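Local structure of putative aspartate aminotransferase (Thermus thermophilus, 1IUG) at residues R145-K150 / G154-D159; E115-E120 / P141-A146. The protein carries pyridoxal 5'-phosphate and probably moves amino groups between aspartate, or a related amino acid, and a 2-oxo acid. All coordinates share one frame; numbering follows the deposited sequence.

Interaction 1 of 2, residues R145-K150 / G154-D159; sequences RAFKEK and GLVGAD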
ATOM      1  N   ARG A 145      14.747  21.500 -19.195  1.00 33.58           N
ATOM      2  CA  ARG A 145      14.566  22.629 -20.100  1.00 37.37           C
ATOM      3  C   ARG A 145      15.039  22.401 -21.532  1.00 35.27           C
ATOM      4  O   ARG A 145      14.544  23.043 -22.454  1.00 35.92           O
ATOM      5  CB  ARG A 145      15.034  23.974 -19.501  1.00 40.74           C
ATOM      6  CG  ARG A 145      16.462  24.427 -19.732  1.00 45.09           C
ATOM      7  CD  ARG A 145      17.483  23.476 -19.167  1.00 50.91           C
ATOM      8  NE  ARG A 145      18.802  24.107 -19.093  1.00 54.01           N
ATOM      9  CZ  ARG A 145      19.190  24.927 -18.120  1.00 53.96           C
ATOM     10  NH1 ARG A 145      18.365  25.231 -17.123  1.00 53.57           N
ATOM     11  NH2 ARG A 145      20.417  25.425 -18.132  1.00 55.44           N
ATOM     12  N   ALA A 146      15.939  21.437 -21.724  1.00 34.38           N
ATOM     13  CA  ALA A 146      16.416  21.101 -23.065  1.00 32.08           C
ATOM     14  C   ALA A 146      15.240  20.445 -23.796  1.00 32.50           C
ATOM     15  O   ALA A 146      14.988  20.721 -24.972  1.00 31.84           O
ATOM     16  CB  ALA A 146      17.593  20.143 -22.988  1.00 32.03           C
ATOM     17  N   PHE A 147      14.497  19.611 -23.068  1.00 30.37           N
ATOM     18  CA  PHE A 147      13.326  18.925 -23.609  1.00 30.35           C
ATOM     19  C   PHE A 147      12.181  19.920 -23.838  1.00 30.98           C
ATOM     20  O   PHE A 147      11.479  19.847 -24.845  1.00 29.83           O
ATOM     21  CB  PHE A 147      12.878  17.819 -22.641  1.00 29.16           C
ATOM     22  CG  PHE A 147      11.632  17.096 -23.074  1.00 27.50           C
ATOM     23  CD1 PHE A 147      11.694  16.084 -24.032  1.00 28.32           C
ATOM     24  CD2 PHE A 147      10.397  17.420 -22.520  1.00 27.88           C
ATOM     25  CE1 PHE A 147      10.543  15.405 -24.431  1.00 27.16           C
ATOM     26  CE2 PHE A 147       9.239  16.747 -22.913  1.00 27.83           C
ATOM     27  CZ  PHE A 147       9.314  15.738 -23.870  1.00 27.65           C
ATOM     28  N   LYS A 148      11.997  20.836 -22.888  1.00 32.98           N
ATOM     29  CA  LYS A 148      10.952  21.859 -22.959  1.00 36.42           C
ATOM     30  C   LYS A 148      11.141  22.825 -24.139  1.00 37.19           C
ATOM     31  O   LYS A 148      10.164  23.348 -24.679  1.00 36.23           O
ATOM     32  CB  LYS A 148      10.919  22.678 -21.663  1.00 38.54           C
ATOM     33  CG  LYS A 148      10.201  22.057 -20.465  1.00 42.24           C
ATOM     34  CD  LYS A 148       8.736  21.780 -20.753  1.00 45.20           C
ATOM     35  CE  LYS A 148       8.001  21.186 -19.542  1.00 46.18           C
ATOM     36  NZ  LYS A 148       8.837  21.006 -18.326  1.00 43.65           N
ATOM     37  N   GLU A 149      12.395  23.098 -24.495  1.00 39.22           N
ATOM     38  CA  GLU A 149      12.700  24.000 -25.608  1.00 43.05           C
ATOM     39  C   GLU A 149      12.145  23.473 -26.918  1.00 41.71           C
ATOM     40  O   GLU A 149      11.653  24.238 -27.746  1.00 42.93           O
ATOM     41  CB  GLU A 149      14.211  24.203 -25.756  1.00 46.96           C
ATOM     42  CG  GLU A 149      14.811  25.217 -24.793  1.00 53.47           C
ATOM     43  CD  GLU A 149      16.293  25.479 -25.043  1.00 57.42           C
ATOM     44  OE1 GLU A 149      16.794  25.161 -26.148  1.00 59.53           O
ATOM     45  OE2 GLU A 149      16.958  26.016 -24.126  1.00 59.05           O
ATOM     46  N   LYS A 150      12.241  22.160 -27.098  1.00 40.88           N
ATOM     47  CA  LYS A 150      11.760  21.501 -28.301  1.00 39.99           C
ATOM     48  C   LYS A 150      10.322  21.003 -28.161  1.00 39.61           C
ATOM     49  O   LYS A 150       9.660  20.704 -29.158  1.00 40.08           O
ATOM     50  CB  LYS A 150      12.697  20.343 -28.665  1.00 41.90           C
ATOM     51  CG  LYS A 150      14.113  20.783 -29.032  1.00 42.72           C
ATOM     52  CD  LYS A 150      14.098  21.714 -30.244  1.00 45.93           C
ATOM     53  CE  LYS A 150      15.491  22.190 -30.659  1.00 47.26           C
ATOM     54  NZ  LYS A 150      16.598  21.665 -29.813  1.00 49.18           N
ATOM     55  N   GLY A 154       5.120  19.850 -23.685  1.00 35.34           N
ATOM     56  CA  GLY A 154       5.439  18.573 -23.069  1.00 33.67           C
ATOM     57  C   GLY A 154       5.470  18.560 -21.551  1.00 32.24           C
ATOM     58  O   GLY A 154       5.534  19.608 -20.901  1.00 31.62           O
ATOM     59  N   LEU A 155       5.421  17.357 -20.989  1.00 31.03           N
ATOM     60  CA  LEU A 155       5.449  17.176 -19.538  1.00 30.90           C
ATOM     61  C   LEU A 155       6.679  16.385 -19.125  1.00 29.01           C
ATOM     62  O   LEU A 155       7.090  15.454 -19.821  1.00 29.29           O
ATOM     63  CB  LEU A 155       4.196  16.434 -19.065  1.00 30.73           C
ATOM     64  CG  LEU A 155       2.846  17.148 -19.133  1.00 30.27           C
ATOM     65  CD1 LEU A 155       1.731  16.130 -18.977  1.00 31.92           C
ATOM     66  CD2 LEU A 155       2.755  18.214 -18.056  1.00 28.84           C
ATOM     67  N   VAL A 156       7.275  16.773 -18.002  1.00 27.47           N
ATOM     68  CA  VAL A 156       8.453  16.088 -17.477  1.00 26.55           C
ATOM     69  C   VAL A 156       8.114  15.448 -16.127  1.00 27.29           C
ATOM     70  O   VAL A 156       7.845  16.149 -15.148  1.00 28.64           O
ATOM     71  CB  VAL A 156       9.648  17.054 -17.299  1.00 28.08           C
ATOM     72  CG1 VAL A 156      10.852  16.311 -16.716  1.00 25.38           C
ATOM     73  CG2 VAL A 156      10.020  17.689 -18.638  1.00 26.91           C
ATOM     74  N   GLY A 157       8.064  14.118 -16.111  1.00 26.71           N
ATOM     75  CA  GLY A 157       7.773  13.380 -14.893  1.00 25.55           C
ATOM     76  C   GLY A 157       9.073  12.852 -14.314  1.00 27.06           C
ATOM     77  O   GLY A 157       9.943  12.402 -15.064  1.00 25.34           O
ATOM     78  N   ALA A 158       9.218  12.889 -12.990  1.00 25.01           N
ATOM     79  CA  ALA A 158      10.456  12.420 -12.378  1.00 25.47           C
ATOM     80  C   ALA A 158      10.317  11.468 -11.196  1.00 25.16           C
ATOM     81  O   ALA A 158       9.369  11.547 -10.414  1.00 25.96           O
ATOM     82  CB  ALA A 158      11.310  13.605 -11.976  1.00 24.67           C
ATOM     83  N   ASP A 159      11.272  10.550 -11.103  1.00 24.63           N
ATOM     84  CA  ASP A 159      11.342   9.589 -10.014  1.00 23.43           C
ATOM     85  C   ASP A 159      12.314  10.240  -9.035  1.00 22.64           C
ATOM     86  O   ASP A 159      13.507  10.340  -9.320  1.00 21.37           O
ATOM     87  CB  ASP A 159      11.906   8.250 -10.521  1.00 23.48           C
ATOM     88  CG  ASP A 159      12.167   7.229  -9.396  1.00 25.23           C
ATOM     89  OD1 ASP A 159      12.398   7.611  -8.230  1.00 25.94           O
ATOM     90  OD2 ASP A 159      12.174   6.021  -9.693  1.00 25.50           O
TER

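Interaction 2 of 2, residues E115-E120 / P141-A146; sequences EDVAKE and PALARA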
ATOM      1  N   GLU A 115      21.488  17.273 -24.601  1.00 40.86           N
ATOM      2  CA  GLU A 115      21.403  17.258 -26.058  1.00 41.88           C
ATOM      3  C   GLU A 115      20.705  16.003 -26.577  1.00 40.17           C
ATOM      4  O   GLU A 115      20.144  16.007 -27.673  1.00 40.95           O
ATOM      5  CB  GLU A 115      22.801  17.352 -26.685  1.00 45.08           C
ATOM      6  CG  GLU A 115      23.739  18.349 -26.022  1.00 50.81           C
ATOM      7  CD  GLU A 115      24.447  17.766 -24.811  1.00 53.80           C
ATOM      8  OE1 GLU A 115      25.158  16.746 -24.971  1.00 56.17           O
ATOM      9  OE2 GLU A 115      24.299  18.327 -23.704  1.00 54.07           O
ATOM     10  N   ASP A 116      20.731  14.935 -25.786  1.00 37.60           N
ATOM     11  CA  ASP A 116      20.104  13.680 -26.186  1.00 36.39           C
ATOM     12  C   ASP A 116      18.582  13.704 -26.105  1.00 35.14           C
ATOM     13  O   ASP A 116      17.908  12.981 -26.840  1.00 33.82           O
ATOM     14  CB  ASP A 116      20.648  12.521 -25.351  1.00 37.91           C
ATOM     15  CG  ASP A 116      22.141  12.307 -25.538  1.00 38.89           C
ATOM     16  OD1 ASP A 116      22.718  12.833 -26.515  1.00 40.01           O
ATOM     17  OD2 ASP A 116      22.744  11.602 -24.704  1.00 40.68           O
ATOM     18  N   VAL A 117      18.044  14.521 -25.202  1.00 34.06           N
ATOM     19  CA  VAL A 117      16.599  14.615 -25.035  1.00 34.98           C
ATOM     20  C   VAL A 117      15.984  15.820 -25.739  1.00 35.62           C
ATOM     21  O   VAL A 117      14.770  16.031 -25.677  1.00 34.60           O
ATOM     22  CB  VAL A 117      16.193  14.618 -23.539  1.00 35.69           C
ATOM     23  CG1 VAL A 117      16.669  13.333 -22.870  1.00 34.01           C
ATOM     24  CG2 VAL A 117      16.757  15.849 -22.824  1.00 36.00           C
ATOM     25  N   ALA A 118      16.820  16.612 -26.406  1.00 37.31           N
ATOM     26  CA  ALA A 118      16.338  17.783 -27.133  1.00 39.28           C
ATOM     27  C   ALA A 118      15.751  17.324 -28.474  1.00 40.23           C
ATOM     28  O   ALA A 118      16.289  17.623 -29.538  1.00 41.38           O
ATOM     29  CB  ALA A 118      17.480  18.784 -27.344  1.00 40.10           C
ATOM     30  N   LYS A 119      14.660  16.565 -28.391  1.00 41.63           N
ATOM     31  CA  LYS A 119      13.954  16.013 -29.547  1.00 42.54           C
ATOM     32  C   LYS A 119      12.554  16.609 -29.623  1.00 42.75           C
ATOM     33  O   LYS A 119      11.841  16.638 -28.623  1.00 42.46           O
ATOM     34  CB  LYS A 119      13.726  14.511 -29.364  1.00 46.13           C
ATOM     35  CG  LYS A 119      14.889  13.544 -29.326  1.00 47.79           C
ATOM     36  CD  LYS A 119      15.713  13.548 -30.588  1.00 52.49           C
ATOM     37  CE  LYS A 119      16.833  12.515 -30.496  1.00 54.36           C
ATOM     38  NZ  LYS A 119      16.829  11.749 -29.206  1.00 50.89           N
ATOM     39  N   GLU A 120      12.125  17.017 -30.811  1.00 43.30           N
ATOM     40  CA  GLU A 120      10.777  17.553 -30.968  1.00 45.35           C
ATOM     41  C   GLU A 120       9.836  16.404 -31.337  1.00 43.31           C
ATOM     42  O   GLU A 120      10.263  15.423 -31.950  1.00 43.65           O
ATOM     43  CB  GLU A 120      10.736  18.640 -32.050  1.00 48.39           C
ATOM     44  CG  GLU A 120      11.271  18.197 -33.404  1.00 54.42           C
ATOM     45  CD  GLU A 120      11.107  19.255 -34.482  1.00 59.01           C
ATOM     46  OE1 GLU A 120      11.364  20.449 -34.204  1.00 59.70           O
ATOM     47  OE2 GLU A 120      10.724  18.885 -35.616  1.00 61.25           O
ATOM     48  N   PRO A 141      17.368  19.704 -13.880  1.00 31.75           N
ATOM     49  CA  PRO A 141      17.018  21.012 -14.449  1.00 31.86           C
ATOM     50  C   PRO A 141      17.464  21.182 -15.896  1.00 32.29           C
ATOM     51  O   PRO A 141      16.704  21.677 -16.727  1.00 31.69           O
ATOM     52  CB  PRO A 141      17.749  21.995 -13.531  1.00 31.82           C
ATOM     53  CG  PRO A 141      17.840  21.255 -12.232  1.00 32.53           C
ATOM     54  CD  PRO A 141      18.222  19.878 -12.691  1.00 32.43           C
ATOM     55  N   ALA A 142      18.692  20.760 -16.186  1.00 32.11           N
ATOM     56  CA  ALA A 142      19.259  20.866 -17.528  1.00 32.15           C
ATOM     57  C   ALA A 142      18.552  19.959 -18.528  1.00 32.04           C
ATOM     58  O   ALA A 142      18.340  20.344 -19.681  1.00 31.57           O
ATOM     59  CB  ALA A 142      20.756  20.566 -17.501  1.00 30.19           C
ATOM     60  N   LEU A 143      18.190  18.756 -18.090  1.00 31.89           N
ATOM     61  CA  LEU A 143      17.495  17.816 -18.962  1.00 30.61           C
ATOM     62  C   LEU A 143      16.088  18.312 -19.251  1.00 30.03           C
ATOM     63  O   LEU A 143      15.636  18.290 -20.394  1.00 30.21           O
ATOM     64  CB  LEU A 143      17.432  16.435 -18.316  1.00 31.99           C
ATOM     65  CG  LEU A 143      18.765  15.701 -18.184  1.00 31.97           C
ATOM     66  CD1 LEU A 143      18.575  14.443 -17.365  1.00 31.58           C
ATOM     67  CD2 LEU A 143      19.310  15.372 -19.564  1.00 32.63           C
ATOM     68  N   ALA A 144      15.423  18.804 -18.210  1.00 31.73           N
ATOM     69  CA  ALA A 144      14.058  19.310 -18.314  1.00 31.47           C
ATOM     70  C   ALA A 144      13.883  20.487 -19.274  1.00 33.21           C
ATOM     71  O   ALA A 144      12.956  20.477 -20.090  1.00 33.01           O
ATOM     72  CB  ALA A 144      13.525  19.675 -16.934  1.00 29.18           C
ATOM     73  N   ARG A 145      14.747  21.500 -19.195  1.00 33.58           N
ATOM     74  CA  ARG A 145      14.566  22.629 -20.100  1.00 37.37           C
ATOM     75  C   ARG A 145      15.039  22.401 -21.532  1.00 35.27           C
ATOM     76  O   ARG A 145      14.544  23.043 -22.454  1.00 35.92           O
ATOM     77  CB  ARG A 145      15.034  23.974 -19.501  1.00 40.74           C
ATOM     78  CG  ARG A 145      16.462  24.427 -19.732  1.00 45.09           C
ATOM     79  CD  ARG A 145      17.483  23.476 -19.167  1.00 50.91           C
ATOM     80  NE  ARG A 145      18.802  24.107 -19.093  1.00 54.01           N
ATOM     81  CZ  ARG A 145      19.190  24.927 -18.120  1.00 53.96           C
ATOM     82  NH1 ARG A 145      18.365  25.231 -17.123  1.00 53.57           N
ATOM     83  NH2 ARG A 145      20.417  25.425 -18.132  1.00 55.44           N
ATOM     84  N   ALA A 146      15.939  21.437 -21.724  1.00 34.38           N
ATOM     85  CA  ALA A 146      16.416  21.101 -23.065  1.00 32.08           C
ATOM     86  C   ALA A 146      15.240  20.445 -23.796  1.00 32.50           C
ATOM     87  O   ALA A 146      14.988  20.721 -24.972  1.00 31.84           O
ATOM     88  CB  ALA A 146      17.593  20.143 -22.988  1.00 32.03           C
TER

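Interaction 1 of 2, residues R145-K150 / G154-D159
F147 and V156 form the tight apolar half of this contact, where segment 145-150 of helix 140-150 packs on strand 155-159. The strand runs nearly antiparallel to the helix, at 157°, with the axes 9.2 Å apart. F147 holds CG anti to its backbone N (chi1 177°), which sends the ring toward the strand: CD2 lies 3.9 Å from V156 CG2, and CE2 lies 4.2 Å from G154 CA. Glycine suits its place because no side chain keeps the ring from the backbone; V156 sets its CG2 methyl obliquely against the ring, and its beta-branching suits a strand. L125 of strand 124-128 adjoins the same ring, as expected for a helix crossing between parallel strands of the large-domain sheet.

The more open half belongs to K148, only partly buried. Its chain reaches over the strand's start, placing CE 3.2 Å from the polar G154 O and NZ 3.5 Å from V156 CG2. G154 O accepts a hydrogen bond from R201, and D177 OD2 accepts one from V156 N. No hydrogen bond joins the segments themselves; the K148 ammonium probably feels the D177 carboxylate, though only through a long, weak ion pair.

Interaction 2 of 2, residues E115-E120 / P141-A146
A118 and A146 mark the closest backbone approach, their CA atoms 5.3 Å apart, where an irregular loop runs past the helix of 141-146. The loop bends sharply here: A118 is the centre of an inverse gamma turn, spanned by a weak bond from K119 N to V117 O. The turn puts A118 CA 3.9 Å from A146 O, a distance that small alanines on both sides permit.

V117 supplies the main side-chain contact. With CG1 anti to the carbonyl carbon (chi1 -60°), the other methyl, CG2, falls between the backbone N and the carbonyl carbon and meets the helix, 3.6 Å from L143 O and 4.2 Å from L143 CD2. The valine and leucine side chains lie roughly at right angles, so the branched end of L143 comes across a methyl of V117. One turn further along, A146 CB reaches the same methyl at 4.4 Å. L143 and A146, three residues apart, thus offer V117 one face of the helix.

This helix belongs to the connection between parallel strands 124-128 and 155-159 of the mixed seven-stranded sheet, in the large domain of a fold-type I pyridoxal-phosphate enzyme. V117 also touches L125 and L143 touches L127, so both hydrophobic side chains also rest on strand 124-128.

On the far side of the loop, K119 points away from the helix at its CB. Its NZ donates a hydrogen bond to D116 O, 2.9 Å away and at 161° to the C=O, tying K119 back to the residue before V117; the long, flexible chain suits this. D116 OD2 bonds the hydroxyl of Y106.

From the N terminus, the chain passes first through 115-120, then strand 124-128 and the small hairpin 130-131/136-137, before helix 140-150 returns to the loop; interaction 2 closes this excursion of 20 intervening residues. Interaction 1 closes a much shorter one: only three residues separate segments 145-150 and 154-159. The two contacts follow one another, neither nested nor crossed, and share R145 and A146. They meet where F147 CD1 lies 3.5 Å from V117 O, and N151 binds both F147 O and K119 O through its side-chain amide. Helix 140-150 is thus joined to the outer loop and to a central strand whose far end carries D159, beside the cofactor's pyridine nitrogen.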